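Leucine-rich repeat protein (Bacteroides thetaiotaomicron, PDB 4ECN) is of unknown function but, as an extracellular leucine-rich repeat protein, probably binds other proteins. Local coordinates at residues L300-N305 against T326-A331; V317-D320 against R324-G327. All coordinates share one frame; numbering follows the deposited sequence.

Contact 1: L300-N305 against T326-A331; sequences LNWNFN and TGLSLA
Trp302 meets Leu328 and Leu330 with the outer end of its six-membered ring. CZ2 and CH2 do the touching; the five-membered ring lies farther from both leucines. Leu328 comes to the edge of the indole. Its CD1 lies near the ring plane, 3.5 Å from Trp302 CZ2 and equally near CH2. Leu330 approaches obliquely with one methyl, and its CD2 is 4.1 Å from Trp302 CZ2. Each leucine side chain crosses the tryptophan side chain at about a right angle.

The torsions account for this reach. Trp302 has CG opposite its carbonyl carbon (chi1 -76°), and the indole extends toward the strand. Leu328 places CG opposite its own backbone N (chi1 170°), and chi2 near 62° turns CD1 to the ring. The contact is small and wholly apolar, and all three residues are buried. The one polar atom of the indole is satisfied: NE1 donates to Pro315 O.

Further hydrogen bonds hold the loop. Asn301 OD1 accepts from Trp278 NE1, and Asn301 ND2 donates to Gly283 O. Asn303 O accepts from Gln314 NE2.

Three other aromatic rings meet the indole. Trp286 and Phe333 meet it edge-to-face, and Trp278 of helix 266-280 lies nearly parallel to it. Leu274 of the same helix touches both Trp302 and Leu328. Strand 351-353 adds Leu352 against Leu328, so the loop residue shares the core with the start of the repeat sheet.

Contact 2: V317-D320 against R324-G327; sequences VDLD and RVTG. With NA (sodium ion), chain B.
Asp318 O receives two backbone N-H groups, from Thr326 N at 2.7 Å and Gly327 N at 3.1 Å. Both come from the same face of its carbonyl plane. This is a classic beta bulge: Thr326 and Gly327 share the one partner, Asp318. Thr326 OG1 adds a weak bond to the same oxygen, its hydroxyl set between the backbone N and carbonyl carbon (chi1 55°). Asp318 N returns a nearly straight bond to Gly327 O at 3.0 Å.

Beyond the bulge, Asp320 N donates to Arg324 O at 2.8 Å, in the carbonyl plane. Asp320 OD1 accepts from Arg324 N, which lies above the carboxylate plane. It also takes the N-H of Asn322, so one carboxylate oxygen grips the turn twice. On the face of Leu319 and Val325, Val325 CG2 packs against Leu319 CD2 at 3.8 Å; Val317 CG1 lies near Val325 CG2 as well. Val317 O binds the sodium ion at 2.6 Å, together with Gln314 O.

Strand 317-319 edges the mixed sheet; strand 325-329 pairs in parallel with 351-353. Helix 266-280 packs against the hairpin: Asp270 makes a salt bridge with Arg324 and accepts from Val325 N, while Tyr271 touches Leu319 and Leu274 touches Val325.

From the N terminus, the chain leaves helix 266-280 and enters the loop carrying 300-305. It then passes through strand 317-319, turns, and returns as strand 325-329. Contact 1 closes the longer loop, with 20 residues between its segments. Contact 2 closes the tight turn of the hairpin, with three. The two overlap at Thr326 and Gly327, where both second segments run along strand 325-329. Their centres lie about 11 Å apart. Val317 joins them directly, since its CG2 is 3.5 Å from Trp302 CZ2. Together they tie the loop and the edge hairpin to helix 266-280.

Contact 1: L300-N305 against T326-A331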
ATOM      1  N   LEU A 300       6.858 -15.814  -0.539  1.00 44.14           N
ATOM      2  CA  LEU A 300       5.478 -15.879  -0.092  1.00 43.84           C
ATOM      3  C   LEU A 300       5.298 -15.723   1.407  1.00 49.57           C
ATOM      4  O   LEU A 300       4.197 -15.358   1.852  1.00 50.79           O
ATOM      5  CB  LEU A 300       4.896 -17.252  -0.460  1.00 44.08           C
ATOM      6  CG  LEU A 300       4.739 -17.596  -1.922  1.00 48.30           C
ATOM      7  CD1 LEU A 300       4.241 -19.016  -2.065  1.00 48.71           C
ATOM      8  CD2 LEU A 300       3.790 -16.634  -2.612  1.00 48.51           C
ATOM      9  N   ASN A 301       6.322 -16.101   2.200  1.00 44.80           N
ATOM     10  CA  ASN A 301       6.153 -16.143   3.652  1.00 44.57           C
ATOM     11  C   ASN A 301       7.470 -16.087   4.378  1.00 49.53           C
ATOM     12  O   ASN A 301       8.533 -16.165   3.751  1.00 49.98           O
ATOM     13  CB  ASN A 301       5.453 -17.490   3.982  1.00 41.57           C
ATOM     14  CG  ASN A 301       4.789 -17.657   5.306  1.00 53.28           C
ATOM     15  OD1 ASN A 301       4.969 -16.887   6.246  1.00 49.82           O
ATOM     16  ND2 ASN A 301       4.004 -18.706   5.400  1.00 46.09           N
ATOM     17  N   TRP A 302       7.394 -15.966   5.714  1.00 45.34           N
ATOM     18  CA  TRP A 302       8.532 -16.074   6.608  1.00 45.21           C
ATOM     19  C   TRP A 302       8.989 -17.520   6.688  1.00 49.28           C
ATOM     20  O   TRP A 302       8.259 -18.424   6.270  1.00 48.57           O
ATOM     21  CB  TRP A 302       8.176 -15.567   7.997  1.00 43.81           C
ATOM     22  CG  TRP A 302       8.109 -14.084   8.138  1.00 44.02           C
ATOM     23  CD1 TRP A 302       8.280 -13.148   7.162  1.00 46.47           C
ATOM     24  CD2 TRP A 302       7.837 -13.366   9.345  1.00 43.66           C
ATOM     25  NE1 TRP A 302       8.120 -11.886   7.688  1.00 45.58           N
ATOM     26  CE2 TRP A 302       7.866 -11.992   9.032  1.00 46.80           C
ATOM     27  CE3 TRP A 302       7.595 -13.754  10.675  1.00 45.45           C
ATOM     28  CZ2 TRP A 302       7.644 -11.004   9.994  1.00 46.09           C
ATOM     29  CZ3 TRP A 302       7.388 -12.773  11.634  1.00 46.91           C
ATOM     30  CH2 TRP A 302       7.391 -11.416  11.285  1.00 47.10           C
ATOM     31  N   ASN A 303      10.188 -17.749   7.223  1.00 45.77           N
ATOM     32  CA  ASN A 303      10.711 -19.102   7.342  1.00 45.51           C
ATOM     33  C   ASN A 303      11.471 -19.271   8.657  1.00 48.87           C
ATOM     34  O   ASN A 303      12.411 -18.522   8.926  1.00 47.33           O
ATOM     35  CB  ASN A 303      11.614 -19.416   6.151  1.00 43.57           C
ATOM     36  CG  ASN A 303      12.235 -20.792   6.148  1.00 53.36           C
ATOM     37  OD1 ASN A 303      11.628 -21.798   6.569  1.00 41.53           O
ATOM     38  ND2 ASN A 303      13.441 -20.859   5.592  1.00 42.69           N
ATOM     39  N   PHE A 304      11.052 -20.265   9.464  1.00 45.68           N
ATOM     40  CA  PHE A 304      11.677 -20.590  10.749  1.00 45.79           C
ATOM     41  C   PHE A 304      12.293 -22.016  10.706  1.00 51.87           C
ATOM     42  O   PHE A 304      12.732 -22.523  11.735  1.00 53.69           O
ATOM     43  CB  PHE A 304      10.661 -20.443  11.907  1.00 47.09           C
ATOM     44  CG  PHE A 304      10.148 -19.030  12.084  1.00 48.02           C
ATOM     45  CD1 PHE A 304      10.895 -18.080  12.774  1.00 50.71           C
ATOM     46  CD2 PHE A 304       8.926 -18.641  11.543  1.00 49.70           C
ATOM     47  CE1 PHE A 304      10.429 -16.769  12.920  1.00 51.07           C
ATOM     48  CE2 PHE A 304       8.459 -17.328  11.693  1.00 52.02           C
ATOM     49  CZ  PHE A 304       9.217 -16.402  12.371  1.00 50.20           C
ATOM     50  N   ASN A 305      12.365 -22.642   9.513  1.00 47.70           N
ATOM     51  CA  ASN A 305      12.966 -23.976   9.336  1.00 47.21           C
ATOM     52  C   ASN A 305      14.440 -23.794   8.976  1.00 49.90           C
ATOM     53  O   ASN A 305      14.937 -24.263   7.946  1.00 48.93           O
ATOM     54  CB  ASN A 305      12.210 -24.790   8.283  1.00 45.83           C
ATOM     55  CG  ASN A 305      10.749 -24.887   8.561  1.00 68.58           C
ATOM     56  OD1 ASN A 305       9.923 -24.522   7.722  1.00 76.73           O
ATOM     57  ND2 ASN A 305      10.406 -25.243   9.791  1.00 57.53           N
ATOM     58  N   THR A 326      14.410  -3.746  14.019  1.00 48.25           N
ATOM     59  CA  THR A 326      14.229  -2.289  13.960  1.00 47.49           C
ATOM     60  C   THR A 326      13.022  -1.907  13.107  1.00 49.49           C
ATOM     61  O   THR A 326      12.509  -0.785  13.209  1.00 49.18           O
ATOM     62  CB  THR A 326      15.481  -1.617  13.427  1.00 53.55           C
ATOM     63  OG1 THR A 326      15.837  -2.187  12.159  1.00 55.84           O
ATOM     64  CG2 THR A 326      16.632  -1.728  14.395  1.00 50.67           C
ATOM     65  N   GLY A 327      12.585  -2.852  12.285  1.00 43.69           N
ATOM     66  CA  GLY A 327      11.446  -2.697  11.401  1.00 41.55           C
ATOM     67  C   GLY A 327      10.682  -3.990  11.253  1.00 44.33           C
ATOM     68  O   GLY A 327      11.267  -5.071  11.168  1.00 44.67           O
ATOM     69  N   LEU A 328       9.369  -3.887  11.240  1.00 40.42           N
ATOM     70  CA  LEU A 328       8.505  -5.022  11.029  1.00 41.00           C
ATOM     71  C   LEU A 328       7.303  -4.595  10.160  1.00 46.32           C
ATOM     72  O   LEU A 328       6.571  -3.679  10.558  1.00 45.87           O
ATOM     73  CB  LEU A 328       8.057  -5.619  12.383  1.00 41.40           C
ATOM     74  CG  LEU A 328       6.960  -6.688  12.370  1.00 45.42           C
ATOM     75  CD1 LEU A 328       7.394  -7.909  11.620  1.00 44.58           C
ATOM     76  CD2 LEU A 328       6.613  -7.083  13.762  1.00 50.82           C
ATOM     77  N   SER A 329       7.112  -5.261   8.980  1.00 42.59           N
ATOM     78  CA  SER A 329       5.964  -4.993   8.106  1.00 42.74           C
ATOM     79  C   SER A 329       5.226  -6.287   7.787  1.00 47.27           C
ATOM     80  O   SER A 329       5.790  -7.195   7.172  1.00 47.46           O
ATOM     81  CB  SER A 329       6.376  -4.283   6.813  1.00 45.62           C
ATOM     82  OG  SER A 329       5.236  -4.027   6.006  1.00 52.01           O
ATOM     83  N   LEU A 330       3.963  -6.373   8.206  1.00 43.21           N
ATOM     84  CA  LEU A 330       3.127  -7.542   7.925  1.00 42.02           C
ATOM     85  C   LEU A 330       2.288  -7.297   6.666  1.00 45.01           C
ATOM     86  O   LEU A 330       1.489  -8.149   6.283  1.00 45.67           O
ATOM     87  CB  LEU A 330       2.235  -7.881   9.121  1.00 42.19           C
ATOM     88  CG  LEU A 330       2.940  -8.124  10.448  1.00 47.84           C
ATOM     89  CD1 LEU A 330       1.947  -8.492  11.505  1.00 48.44           C
ATOM     90  CD2 LEU A 330       4.021  -9.221  10.339  1.00 51.45           C
ATOM     91  N   ALA A 331       2.494  -6.146   6.012  1.00 40.08           N
ATOM     92  CA  ALA A 331       1.794  -5.757   4.797  1.00 39.11           C
ATOM     93  C   ALA A 331       2.058  -6.759   3.659  1.00 43.44           C
ATOM     94  O   ALA A 331       3.210  -7.153   3.443  1.00 42.41           O
ATOM     95  CB  ALA A 331       2.226  -4.358   4.378  1.00 39.15           C
TER

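Contact 2: V317-D320 against R324-G327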
ATOM      1  N   VAL A 317      11.166  -7.751   7.640  1.00 38.82           N
ATOM      2  CA  VAL A 317      11.895  -7.501   8.885  1.00 37.52           C
ATOM      3  C   VAL A 317      13.226  -6.852   8.543  1.00 42.53           C
ATOM      4  O   VAL A 317      13.974  -7.346   7.691  1.00 41.73           O
ATOM      5  CB  VAL A 317      12.098  -8.769   9.771  1.00 40.01           C
ATOM      6  CG1 VAL A 317      12.924  -8.454  11.008  1.00 39.54           C
ATOM      7  CG2 VAL A 317      10.771  -9.397  10.169  1.00 39.50           C
ATOM      8  N   ASP A 318      13.505  -5.738   9.244  1.00 40.91           N
ATOM      9  CA  ASP A 318      14.715  -4.923   9.170  1.00 41.74           C
ATOM     10  C   ASP A 318      15.436  -5.017  10.559  1.00 46.73           C
ATOM     11  O   ASP A 318      14.784  -4.990  11.611  1.00 46.22           O
ATOM     12  CB  ASP A 318      14.384  -3.468   8.743  1.00 43.99           C
ATOM     13  CG  ASP A 318      13.572  -3.352   7.450  1.00 63.30           C
ATOM     14  OD1 ASP A 318      14.181  -3.426   6.355  1.00 63.05           O
ATOM     15  OD2 ASP A 318      12.311  -3.187   7.538  1.00 76.40           O
ATOM     16  N   LEU A 319      16.767  -5.237  10.536  1.00 43.20           N
ATOM     17  CA  LEU A 319      17.579  -5.437  11.735  1.00 42.88           C
ATOM     18  C   LEU A 319      18.689  -4.415  11.862  1.00 50.07           C
ATOM     19  O   LEU A 319      19.069  -3.771  10.868  1.00 50.45           O
ATOM     20  CB  LEU A 319      18.225  -6.845  11.742  1.00 41.95           C
ATOM     21  CG  LEU A 319      17.349  -8.076  11.523  1.00 44.09           C
ATOM     22  CD1 LEU A 319      18.196  -9.287  11.306  1.00 42.77           C
ATOM     23  CD2 LEU A 319      16.374  -8.293  12.662  1.00 46.55           C
ATOM     24  N   ASP A 320      19.225  -4.288  13.093  1.00 48.12           N
ATOM     25  CA  ASP A 320      20.352  -3.422  13.360  1.00 50.21           C
ATOM     26  C   ASP A 320      21.627  -4.284  13.343  1.00 59.91           C
ATOM     27  O   ASP A 320      21.541  -5.519  13.299  1.00 59.46           O
ATOM     28  CB  ASP A 320      20.191  -2.616  14.672  1.00 52.75           C
ATOM     29  CG  ASP A 320      20.195  -3.330  16.019  1.00 65.33           C
ATOM     30  OD1 ASP A 320      20.792  -4.429  16.118  1.00 67.03           O
ATOM     31  OD2 ASP A 320      19.700  -2.734  17.003  1.00 71.83           O
ATOM     32  N   ARG A 324      19.174  -6.918  16.297  1.00 49.53           N
ATOM     33  CA  ARG A 324      17.870  -6.604  16.873  1.00 48.39           C
ATOM     34  C   ARG A 324      16.895  -6.056  15.820  1.00 51.79           C
ATOM     35  O   ARG A 324      17.302  -5.434  14.851  1.00 51.36           O
ATOM     36  CB  ARG A 324      18.034  -5.633  18.036  1.00 45.63           C
ATOM     37  CG  ARG A 324      18.688  -6.390  19.193  1.00 48.95           C
ATOM     38  CD  ARG A 324      18.297  -5.896  20.561  1.00 56.70           C
ATOM     39  NE  ARG A 324      16.887  -6.127  20.851  1.00 52.28           N
ATOM     40  CZ  ARG A 324      16.243  -5.568  21.864  1.00 67.91           C
ATOM     41  NH1 ARG A 324      16.876  -4.735  22.684  1.00 56.68           N
ATOM     42  NH2 ARG A 324      14.955  -5.825  22.060  1.00 55.33           N
ATOM     43  N   VAL A 325      15.601  -6.362  15.991  1.00 48.70           N
ATOM     44  CA  VAL A 325      14.526  -5.977  15.064  1.00 47.43           C
ATOM     45  C   VAL A 325      14.278  -4.454  15.147  1.00 52.73           C
ATOM     46  O   VAL A 325      13.984  -3.941  16.218  1.00 54.34           O
ATOM     47  CB  VAL A 325      13.245  -6.792  15.368  1.00 49.48           C
ATOM     48  CG1 VAL A 325      12.045  -6.249  14.603  1.00 48.59           C
ATOM     49  CG2 VAL A 325      13.459  -8.276  15.070  1.00 48.37           C
ATOM     50  N   THR A 326      14.410  -3.746  14.019  1.00 48.25           N
ATOM     51  CA  THR A 326      14.229  -2.289  13.960  1.00 47.49           C
ATOM     52  C   THR A 326      13.022  -1.907  13.107  1.00 49.49           C
ATOM     53  O   THR A 326      12.509  -0.785  13.209  1.00 49.18           O
ATOM     54  CB  THR A 326      15.481  -1.617  13.427  1.00 53.55           C
ATOM     55  OG1 THR A 326      15.837  -2.187  12.159  1.00 55.84           O
ATOM     56  CG2 THR A 326      16.632  -1.728  14.395  1.00 50.67           C
ATOM     57  N   GLY A 327      12.585  -2.852  12.285  1.00 43.69           N
ATOM     58  CA  GLY A 327      11.446  -2.697  11.401  1.00 41.55           C
ATOM     59  C   GLY A 327      10.682  -3.990  11.253  1.00 44.33           C
ATOM     60  O   GLY A 327      11.267  -5.071  11.168  1.00 44.67           O
TER
HETATM   61 NA    NA B1001      14.695  -8.663   5.521  1.00 59.98          NA